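PDB 3PV2: DegQ from Legionella fallonii, which is a self-compartmentizing HtrA-family protease with two PDZ domains that forms large 12-meric assemblies and probably also acts as a chaperone. Local coordinates for residues 157-162 with 167-172; 209-212 with 216-219; 355-360 with 366-371; 374-377 with 383-386. All blocks are in the same frame, centred on the assembly; numbering follows the deposited sequence.

How the interactions relate
Interactions 1 and 2 belong to one closed antiparallel barrel of the trypsin-like protease domain; their centres are 16 Å apart, strands 153-158 and 208-211 are neighbours in that sheet, and they meet where I157 CD1 lies 4.3 Å from V210 CG2. The loop entering strand 208-211 is the one expected, from the family pattern, to carry the nucleophilic serine, so both lie in the barrel that probably carries it. Interactions 3 and 4 belong to the second PDZ unit and its lead-in helix, share strand 370-378, and have centres 27 Å apart. The two groups lie on opposite sides of the chain's centre: interactions 1 and 4 are separated by 72 Å, centre to centre.

Interaction 1 of 4, residues 157-162 with 167-172; sequences IGNPFG and GNSQSA
G158 and S171 form an antiparallel hydrogen-bonded pair, and this is the regularly bonded end of the contact. G158 N gives a nearly straight bond to S171 O (2.9 Å, 163°), and S171 N returns one to G158 O at 3.1 Å. I157 and A172 continue the pairing as a non-hydrogen-bonded pair, with S171 O also receiving a CA-H contact from I157 CA at 3.4 Å. The pairing of strands 153-158 and 171-179 of the protease barrel ends after G158, yet the two chains stay close, N159 CA lying 4.2 Å from Q170 CA.

There side chains take over. With CG anti to its backbone N (chi1 177°), N159 points its carboxamide forward along its own segment, where OD1 accepts G162 N at 3.1 Å in an Asx motif. The close packing is at S169, whose CB is 3.4 Å from both N159 OD1 and G162 O. P160 touches both segments: its CD meets S171 CB at 3.7 Å, while its CG lies over the centre of one face of the F161 ring.

F161 marks the loose side. Its ring is exposed, approaches S169 O only obliquely through CD2, and packs against K181 of a second subunit. Elsewhere around the contact, P160 and S171 rest on N204, in the loop that by family pattern probably bears the nucleophilic serine, and S80 OG bonds to N159 N.

The chemistry implies two modes of closure: a reciprocal pair of backbone hydrogen bonds fixes the strand end, whereas one amide oxygen, bonded by G162 N of its own segment, ties together the loop from N159 to G162.

Interaction 2 of 4, residues 209-212 with 216-219; sequences LVNA and LIGI
L209 O is approached by two consecutive amides, I217 N at 3.0 Å and, more weakly, G218 N at 3.3 Å. This double grip defines a classic beta bulge in the hairpin of strands 208-211 and 216-221, part of a trypsin-like barrel. The first bond is fairly straight (N-H...O 162°), whereas the second is bent to 139°. L209 N completes the exchange with an almost straight bond to G218 O at 2.9 Å.

Pairing shows the consequence: L209 faces G218, but V210 faces L216, a shift of one residue. I217 is the extra residue of the bulge. Its CG1 sits between backbone N and carbonyl carbon (chi1 58°), which brings that methylene to 3.3 Å from L209 O; its CD1 then continues to L209 CD1, and the two side chains cross at a slant. Both L209 and I217 also pack on V154 of strand 153-158, the neighbour of 208-211.

V210 and L216 lie on the other face, where their side chains meet only at 4.5 Å (V210 CG1 to L216 CD1). L216 folds its CD1 back toward the backbone of L209 and touches V82 and I84 of strand 74-85, in the neighbouring barrel. At the turn end, the amide of N211 is held elsewhere, its ND2 bonding to E215 OE1, but the same nitrogen also lies 3.9 Å from I217 CG2.

Interaction 3 of 4, residues 355-360 with 366-371; sequences SHEQKL and FLYGLA
Helix 353-362 connects the sheets of the two PDZ units, and its side meets the turn that leads into strand 370-378, the first strand of the second unit. Y368 makes the whole contact from the turn side. Its chi1 of 168° carries the ring away from its backbone N and across to the helix, where it meets E357 and L360, which lie three positions apart and therefore on neighbouring turns of the same helical side.

E357 bends at CG so that its carboxylate swings toward the phenol. OE2 lies in the ring plane at its edge, and the carboxylate is turned 70° from the ring. Y368 OH donates to E357 OE2, but the modelled separation of 2.3 Å is too short to be trusted as a length. N396 ND2 makes a second, weak bond to the hydroxyl. L360 CB rests obliquely against Y368 CE1 at 3.9 Å, giving the ring an apolar neighbour beside its polar one. K359 NZ bonds to N292 O, and L360 packs on N292, so the helix also holds to the preceding PDZ unit.

Y368 sits within a type II turn, L370 N bonding to L367 O at 3.1 Å, with G369 at positive phi (83°). The sequence L367-Y368-G369-L370, running into the start of strand 370-378, is consistent with the X-Φ-G-Φ carboxylate-binding loop typical of PDZ domains.

Interaction 4 of 4, residues 374-377 with 383-386; sequences AFEQ and GNVI
E376 OE1 accepts N384 ND2 at 2.7 Å, a nearly straight bond (166°) that uses the carboxylate's anti lone pair. The acceptor lies in the amide plane of N384, while the carboxylate plane is turned 36° from it. E376 reaches there as an extended chain, lying alongside I386 with its CG 3.8 Å from I386 CG1.

The peptide groups of the next pair satisfy one another. Q377 N donates to V385 O at 2.9 Å, and V385 N donates to Q377 O at 2.9 Å. Q377 O has a second donor in S379 OG, and V385 O a further CA-H contact from E376 CA at 3.2 Å. These bonds pair the two strands of the hairpin 370-378 and 384-393 in the second PDZ sheet, close to its turn; F375 carries the backbone pairing on to G387. At the non-hydrogen-bonded E376-I386 pair, F375 O takes a CA-H contact from I386 CA at 3.4 Å.

On the opposite face from E376, F375 and V385 share I409 of strand 409-413, and Q377 packs on L372 of a neighbouring subunit. V385 CG1 meets the F375 ring at its edge, 3.8 Å from CE2.

Interaction 1 of 4, residues 157-162 with 167-172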
loop_
_atom_site.group_PDB
_atom_site.type_symbol
_atom_site.label_atom_id
_atom_site.label_comp_id
_atom_site.label_asym_id
_atom_site.label_seq_id
_atom_site.Cartn_x
_atom_site.Cartn_y
_atom_site.Cartn_z
ATOM N N ILE B 157 41.268 20.747 14.868
ATOM C CA ILE B 157 42.127 19.611 14.670
ATOM C C ILE B 157 41.596 18.403 15.432
ATOM O O ILE B 157 41.344 18.483 16.657
ATOM C CB ILE B 157 43.523 19.811 15.269
ATOM C CG1 ILE B 157 44.027 21.215 15.044
ATOM C CG2 ILE B 157 44.534 18.784 14.623
ATOM C CD1 ILE B 157 45.373 21.435 15.799
ATOM N N GLY B 158 41.507 17.260 14.759
ATOM C CA GLY B 158 41.252 16.025 15.491
ATOM C C GLY B 158 42.242 14.967 15.095
ATOM O O GLY B 158 43.157 15.203 14.311
ATOM N N ASN B 159 42.043 13.783 15.632
ATOM C CA ASN B 159 42.884 12.667 15.249
ATOM C C ASN B 159 41.893 11.570 15.127
ATOM O O ASN B 159 41.745 10.759 16.053
ATOM C CB ASN B 159 43.944 12.390 16.295
ATOM C CG ASN B 159 44.833 11.142 15.979
ATOM O OD1 ASN B 159 44.528 10.278 15.139
ATOM N ND2 ASN B 159 45.929 11.051 16.707
ATOM N N PRO B 160 41.143 11.574 14.011
ATOM C CA PRO B 160 40.085 10.606 13.930
ATOM C C PRO B 160 40.560 9.223 13.561
ATOM O O PRO B 160 39.817 8.292 13.762
ATOM C CB PRO B 160 39.214 11.147 12.810
ATOM C CG PRO B 160 40.185 11.768 11.892
ATOM C CD PRO B 160 41.258 12.349 12.770
ATOM N N PHE B 161 41.768 9.077 13.030
ATOM C CA PHE B 161 42.127 7.791 12.426
ATOM C C PHE B 161 42.998 6.861 13.278
ATOM O O PHE B 161 42.880 5.647 13.142
ATOM C CB PHE B 161 42.794 8.000 11.065
ATOM C CG PHE B 161 41.950 8.768 10.076
ATOM C CD1 PHE B 161 40.736 8.255 9.628
ATOM C CD2 PHE B 161 42.401 9.992 9.564
ATOM C CE1 PHE B 161 39.977 8.958 8.697
ATOM C CE2 PHE B 161 41.654 10.710 8.640
ATOM C CZ PHE B 161 40.437 10.204 8.205
ATOM N N GLY B 162 43.875 7.404 14.122
ATOM C CA GLY B 162 44.790 6.559 14.917
ATOM C C GLY B 162 45.748 5.682 14.109
ATOM O O GLY B 162 46.135 6.026 12.988
ATOM N N GLY B 167 51.470 8.732 11.353
ATOM C CA GLY B 167 52.252 9.803 10.736
ATOM C C GLY B 167 51.398 10.753 9.902
ATOM O O GLY B 167 51.831 11.854 9.557
ATOM N N ASN B 168 50.182 10.310 9.588
ATOM C CA ASN B 168 49.159 11.125 8.935
ATOM C C ASN B 168 47.763 10.804 9.482
ATOM O O ASN B 168 46.809 10.666 8.735
ATOM C CB ASN B 168 49.174 10.916 7.425
ATOM C CG ASN B 168 50.534 11.109 6.820
ATOM O OD1 ASN B 168 51.130 10.161 6.343
ATOM N ND2 ASN B 168 51.034 12.332 6.834
ATOM N N SER B 169 47.650 10.639 10.791
ATOM C CA SER B 169 46.368 10.277 11.370
ATOM C C SER B 169 45.547 11.498 11.740
ATOM O O SER B 169 44.409 11.370 12.145
ATOM C CB SER B 169 46.557 9.380 12.587
ATOM O OG SER B 169 47.485 9.954 13.488
ATOM N N GLN B 170 46.109 12.684 11.606
ATOM C CA GLN B 170 45.353 13.865 12.008
ATOM C C GLN B 170 44.576 14.514 10.866
ATOM O O GLN B 170 44.814 14.263 9.670
ATOM C CB GLN B 170 46.257 14.843 12.691
ATOM C CG GLN B 170 47.145 14.035 13.649
ATOM C CD GLN B 170 47.516 14.759 14.901
ATOM O OE1 GLN B 170 47.903 14.130 15.907
ATOM N NE2 GLN B 170 47.451 16.101 14.849
ATOM N N SER B 171 43.641 15.342 11.273
ATOM C CA SER B 171 42.710 15.970 10.349
ATOM C C SER B 171 42.553 17.389 10.814
ATOM O O SER B 171 42.233 17.599 11.962
ATOM C CB SER B 171 41.391 15.210 10.434
ATOM O OG SER B 171 40.454 15.601 9.454
ATOM N N ALA B 172 42.750 18.358 9.935
ATOM C CA ALA B 172 42.613 19.788 10.276
ATOM C C ALA B 172 41.696 20.544 9.290
ATOM O O ALA B 172 41.768 20.307 8.142
ATOM C CB ALA B 172 43.996 20.446 10.317
#

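Interaction 2 of 4, residues 209-212 with 216-219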
loop_
_atom_site.group_PDB
_atom_site.type_symbol
_atom_site.label_atom_id
_atom_site.label_comp_id
_atom_site.label_asym_id
_atom_site.label_seq_id
_atom_site.Cartn_x
_atom_site.Cartn_y
_atom_site.Cartn_z
ATOM N N LEU B 209 40.199 23.296 18.975
ATOM C CA LEU B 209 40.026 24.457 18.116
ATOM C C LEU B 209 41.178 25.329 18.510
ATOM O O LEU B 209 41.295 25.650 19.681
ATOM C CB LEU B 209 38.683 25.171 18.407
ATOM C CG LEU B 209 37.905 25.858 17.273
ATOM C CD1 LEU B 209 37.270 27.206 17.693
ATOM C CD2 LEU B 209 38.600 25.924 15.895
ATOM N N VAL B 210 42.015 25.751 17.564
ATOM C CA VAL B 210 43.111 26.587 17.965
ATOM C C VAL B 210 43.086 27.867 17.221
ATOM O O VAL B 210 42.590 27.923 16.108
ATOM C CB VAL B 210 44.477 25.893 17.803
ATOM C CG1 VAL B 210 44.536 24.604 18.621
ATOM C CG2 VAL B 210 44.865 25.671 16.322
ATOM N N ASN B 211 43.660 28.909 17.803
ATOM C CA ASN B 211 43.788 30.203 17.120
ATOM C C ASN B 211 45.030 30.163 16.256
ATOM O O ASN B 211 45.725 29.149 16.217
ATOM C CB ASN B 211 43.844 31.375 18.087
ATOM C CG ASN B 211 45.077 31.323 19.003
ATOM O OD1 ASN B 211 46.084 30.714 18.665
ATOM N ND2 ASN B 211 44.960 31.925 20.173
ATOM N N ALA B 212 45.287 31.269 15.577
ATOM C CA ALA B 212 46.314 31.359 14.583
ATOM C C ALA B 212 47.708 31.286 15.160
ATOM O O ALA B 212 48.631 30.959 14.443
ATOM C CB ALA B 212 46.143 32.684 13.771
ATOM N N LEU B 216 45.212 26.726 22.352
ATOM C CA LEU B 216 43.943 26.075 22.502
ATOM C C LEU B 216 42.910 27.056 22.959
ATOM O O LEU B 216 43.081 27.644 24.027
ATOM C CB LEU B 216 44.040 24.944 23.468
ATOM C CG LEU B 216 42.854 24.016 23.628
ATOM C CD1 LEU B 216 42.435 23.327 22.370
ATOM C CD2 LEU B 216 43.223 22.956 24.770
ATOM N N ILE B 217 41.863 27.258 22.139
ATOM C CA ILE B 217 40.746 28.114 22.537
ATOM C C ILE B 217 39.414 27.420 22.689
ATOM O O ILE B 217 38.483 27.981 23.202
ATOM C CB ILE B 217 40.620 29.261 21.567
ATOM C CG1 ILE B 217 40.423 28.763 20.109
ATOM C CG2 ILE B 217 41.882 30.104 21.696
ATOM C CD1 ILE B 217 39.758 29.696 19.322
ATOM N N GLY B 218 39.312 26.173 22.293
ATOM C CA GLY B 218 38.056 25.467 22.468
ATOM C C GLY B 218 38.210 23.982 22.276
ATOM O O GLY B 218 39.229 23.537 21.736
ATOM N N ILE B 219 37.196 23.238 22.700
ATOM C CA ILE B 219 37.090 21.827 22.422
ATOM C C ILE B 219 35.988 21.604 21.432
ATOM O O ILE B 219 34.834 21.963 21.704
ATOM C CB ILE B 219 36.829 21.031 23.668
ATOM C CG1 ILE B 219 38.009 21.185 24.645
ATOM C CG2 ILE B 219 36.687 19.523 23.348
ATOM C CD1 ILE B 219 39.358 20.706 24.169
#

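Interaction 3 of 4, residues 355-360 with 366-371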
loop_
_atom_site.group_PDB
_atom_site.type_symbol
_atom_site.label_atom_id
_atom_site.label_comp_id
_atom_site.label_asym_id
_atom_site.label_seq_id
_atom_site.Cartn_x
_atom_site.Cartn_y
_atom_site.Cartn_z
ATOM N N SER B 355 18.147 20.984 48.785
ATOM C CA SER B 355 17.973 21.516 50.143
ATOM C C SER B 355 17.121 22.775 50.172
ATOM O O SER B 355 16.352 22.973 51.104
ATOM C CB SER B 355 19.316 21.784 50.828
ATOM O OG SER B 355 20.043 20.573 50.961
ATOM N N HIS B 356 17.253 23.609 49.153
ATOM C CA HIS B 356 16.397 24.762 49.018
ATOM C C HIS B 356 14.924 24.370 48.762
ATOM O O HIS B 356 13.992 24.985 49.299
ATOM C CB HIS B 356 16.899 25.620 47.868
ATOM C CG HIS B 356 16.036 26.794 47.547
ATOM N ND1 HIS B 356 16.043 27.941 48.301
ATOM C CD2 HIS B 356 15.164 27.011 46.526
ATOM C CE1 HIS B 356 15.193 28.813 47.764
ATOM N NE2 HIS B 356 14.652 28.273 46.686
ATOM N N GLU B 357 14.721 23.378 47.910
ATOM C CA GLU B 357 13.358 23.002 47.560
ATOM C C GLU B 357 12.718 22.399 48.806
ATOM O O GLU B 357 11.562 22.615 49.064
ATOM C CB GLU B 357 13.317 22.051 46.367
ATOM C CG GLU B 357 12.082 22.223 45.498
ATOM C CD GLU B 357 11.958 23.636 44.817
ATOM O OE1 GLU B 357 12.988 24.335 44.619
ATOM O OE2 GLU B 357 10.816 24.041 44.492
ATOM N N GLN B 358 13.509 21.764 49.650
ATOM C CA GLN B 358 12.985 21.223 50.922
ATOM C C GLN B 358 12.658 22.340 51.902
ATOM O O GLN B 358 11.671 22.255 52.640
ATOM C CB GLN B 358 13.916 20.193 51.605
ATOM C CG GLN B 358 13.220 18.862 52.023
ATOM C CD GLN B 358 11.691 18.934 52.454
ATOM O OE1 GLN B 358 10.809 18.433 51.743
ATOM N NE2 GLN B 358 11.409 19.524 53.617
ATOM N N LYS B 359 13.472 23.383 51.883
ATOM C CA LYS B 359 13.200 24.540 52.683
ATOM C C LYS B 359 11.880 25.150 52.290
ATOM O O LYS B 359 11.044 25.330 53.116
ATOM C CB LYS B 359 14.286 25.598 52.528
ATOM C CG LYS B 359 13.993 26.903 53.285
ATOM C CD LYS B 359 15.202 27.885 53.282
ATOM C CE LYS B 359 15.316 28.688 51.975
ATOM N NZ LYS B 359 15.655 30.124 52.230
ATOM N N LEU B 360 11.751 25.534 51.036
ATOM C CA LEU B 360 10.506 26.052 50.520
ATOM C C LEU B 360 9.294 25.193 50.980
ATOM O O LEU B 360 8.343 25.731 51.431
ATOM C CB LEU B 360 10.568 26.156 48.990
ATOM C CG LEU B 360 11.039 27.483 48.371
ATOM C CD1 LEU B 360 12.181 28.104 49.117
ATOM C CD2 LEU B 360 11.341 27.361 46.868
ATOM N N PHE B 366 1.530 23.062 53.123
ATOM C CA PHE B 366 0.346 22.622 52.409
ATOM C C PHE B 366 0.183 23.229 51.073
ATOM O O PHE B 366 -0.421 22.574 50.192
ATOM C CB PHE B 366 -0.861 22.910 53.258
ATOM C CG PHE B 366 -0.759 22.336 54.655
ATOM C CD1 PHE B 366 -0.957 23.154 55.739
ATOM C CD2 PHE B 366 -0.390 21.036 54.853
ATOM C CE1 PHE B 366 -0.859 22.688 57.010
ATOM C CE2 PHE B 366 -0.256 20.516 56.166
ATOM C CZ PHE B 366 -0.510 21.358 57.269
ATOM N N LEU B 367 0.537 24.494 50.935
ATOM C CA LEU B 367 0.216 25.263 49.696
ATOM C C LEU B 367 1.417 25.366 48.775
ATOM O O LEU B 367 1.315 25.988 47.690
ATOM C CB LEU B 367 -0.204 26.682 50.095
ATOM C CG LEU B 367 -1.470 26.718 51.032
ATOM C CD1 LEU B 367 -1.913 28.186 51.230
ATOM C CD2 LEU B 367 -2.647 25.823 50.495
ATOM N N TYR B 368 2.564 24.813 49.212
ATOM C CA TYR B 368 3.750 24.751 48.350
ATOM C C TYR B 368 3.413 24.240 46.926
ATOM O O TYR B 368 2.799 23.210 46.762
ATOM C CB TYR B 368 4.865 23.865 48.972
ATOM C CG TYR B 368 5.959 23.572 47.970
ATOM C CD1 TYR B 368 7.004 24.489 47.762
ATOM C CD2 TYR B 368 5.920 22.407 47.187
ATOM C CE1 TYR B 368 8.000 24.259 46.802
ATOM C CE2 TYR B 368 6.893 22.183 46.180
ATOM C CZ TYR B 368 7.939 23.113 46.006
ATOM O OH TYR B 368 8.910 22.858 45.030
ATOM N N GLY B 369 3.862 24.977 45.896
ATOM C CA GLY B 369 3.744 24.520 44.507
ATOM C C GLY B 369 2.398 24.809 43.895
ATOM O O GLY B 369 2.157 24.387 42.753
ATOM N N LEU B 370 1.492 25.472 44.616
ATOM C CA LEU B 370 0.177 25.765 44.048
ATOM C C LEU B 370 0.100 27.221 43.573
ATOM O O LEU B 370 0.505 28.142 44.327
ATOM C CB LEU B 370 -0.920 25.514 45.079
ATOM C CG LEU B 370 -0.957 24.049 45.691
ATOM C CD1 LEU B 370 -2.096 24.019 46.732
ATOM C CD2 LEU B 370 -1.080 22.916 44.602
ATOM N N ALA B 371 -0.406 27.412 42.351
ATOM C CA ALA B 371 -0.693 28.720 41.814
ATOM C C ALA B 371 -2.160 28.950 42.105
ATOM O O ALA B 371 -3.017 28.115 41.799
ATOM C CB ALA B 371 -0.392 28.750 40.252
#

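Interaction 4 of 4, residues 374-377 with 383-386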
loop_
_atom_site.group_PDB
_atom_site.type_symbol
_atom_site.label_atom_id
_atom_site.label_comp_id
_atom_site.label_asym_id
_atom_site.label_seq_id
_atom_site.Cartn_x
_atom_site.Cartn_y
_atom_site.Cartn_z
ATOM N N ALA B 374 -7.927 34.257 43.666
ATOM C CA ALA B 374 -9.310 34.472 44.130
ATOM C C ALA B 374 -10.324 34.189 42.998
ATOM O O ALA B 374 -10.035 34.391 41.850
ATOM C CB ALA B 374 -9.483 35.944 44.593
ATOM N N PHE B 375 -11.525 33.779 43.362
ATOM C CA PHE B 375 -12.512 33.282 42.419
ATOM C C PHE B 375 -13.887 33.543 42.989
ATOM O O PHE B 375 -14.193 33.207 44.165
ATOM C CB PHE B 375 -12.326 31.755 42.329
ATOM C CG PHE B 375 -13.202 31.064 41.321
ATOM C CD1 PHE B 375 -12.849 31.025 39.990
ATOM C CD2 PHE B 375 -14.332 30.489 41.695
ATOM C CE1 PHE B 375 -13.636 30.337 39.062
ATOM C CE2 PHE B 375 -15.141 29.806 40.784
ATOM C CZ PHE B 375 -14.764 29.737 39.461
ATOM N N GLU B 376 -14.738 34.059 42.137
ATOM C CA GLU B 376 -16.142 34.174 42.427
ATOM C C GLU B 376 -16.885 34.068 41.123
ATOM O O GLU B 376 -16.619 34.820 40.199
ATOM C CB GLU B 376 -16.534 35.503 43.027
ATOM C CG GLU B 376 -18.068 35.487 43.362
ATOM C CD GLU B 376 -18.578 36.676 44.154
ATOM O OE1 GLU B 376 -19.769 36.669 44.556
ATOM O OE2 GLU B 376 -17.780 37.615 44.373
ATOM N N GLN B 377 -17.814 33.128 41.063
ATOM C CA GLN B 377 -18.460 32.837 39.825
ATOM C C GLN B 377 -19.717 32.062 40.040
ATOM O O GLN B 377 -19.718 31.036 40.750
ATOM C CB GLN B 377 -17.513 32.023 38.973
ATOM C CG GLN B 377 -18.124 31.431 37.740
ATOM C CD GLN B 377 -17.123 30.673 36.870
ATOM O OE1 GLN B 377 -16.064 31.225 36.472
ATOM N NE2 GLN B 377 -17.445 29.364 36.622
ATOM N N GLY B 383 -24.611 27.150 42.299
ATOM C CA GLY B 383 -24.942 28.528 42.701
ATOM C C GLY B 383 -23.741 29.441 42.659
ATOM O O GLY B 383 -22.849 29.205 41.902
ATOM N N ASN B 384 -23.715 30.460 43.500
ATOM C CA ASN B 384 -22.599 31.346 43.553
ATOM C C ASN B 384 -21.343 30.723 44.302
ATOM O O ASN B 384 -21.401 30.439 45.502
ATOM C CB ASN B 384 -22.964 32.665 44.174
ATOM C CG ASN B 384 -21.881 33.713 43.851
ATOM O OD1 ASN B 384 -21.262 33.624 42.773
ATOM N ND2 ASN B 384 -21.586 34.617 44.772
ATOM N N VAL B 385 -20.289 30.421 43.559
ATOM C CA VAL B 385 -19.071 29.790 44.077
ATOM C C VAL B 385 -18.050 30.879 44.407
ATOM O O VAL B 385 -17.639 31.621 43.508
ATOM C CB VAL B 385 -18.517 28.785 43.067
ATOM C CG1 VAL B 385 -17.199 28.222 43.547
ATOM C CG2 VAL B 385 -19.504 27.621 42.932
ATOM N N ILE B 386 -17.610 30.905 45.683
ATOM C CA ILE B 386 -16.589 31.801 46.196
ATOM C C ILE B 386 -15.482 30.990 46.795
ATOM O O ILE B 386 -15.715 30.040 47.580
ATOM C CB ILE B 386 -17.136 32.702 47.281
ATOM C CG1 ILE B 386 -18.169 33.651 46.696
ATOM C CG2 ILE B 386 -16.061 33.598 47.773
ATOM C CD1 ILE B 386 -19.158 34.295 47.778
#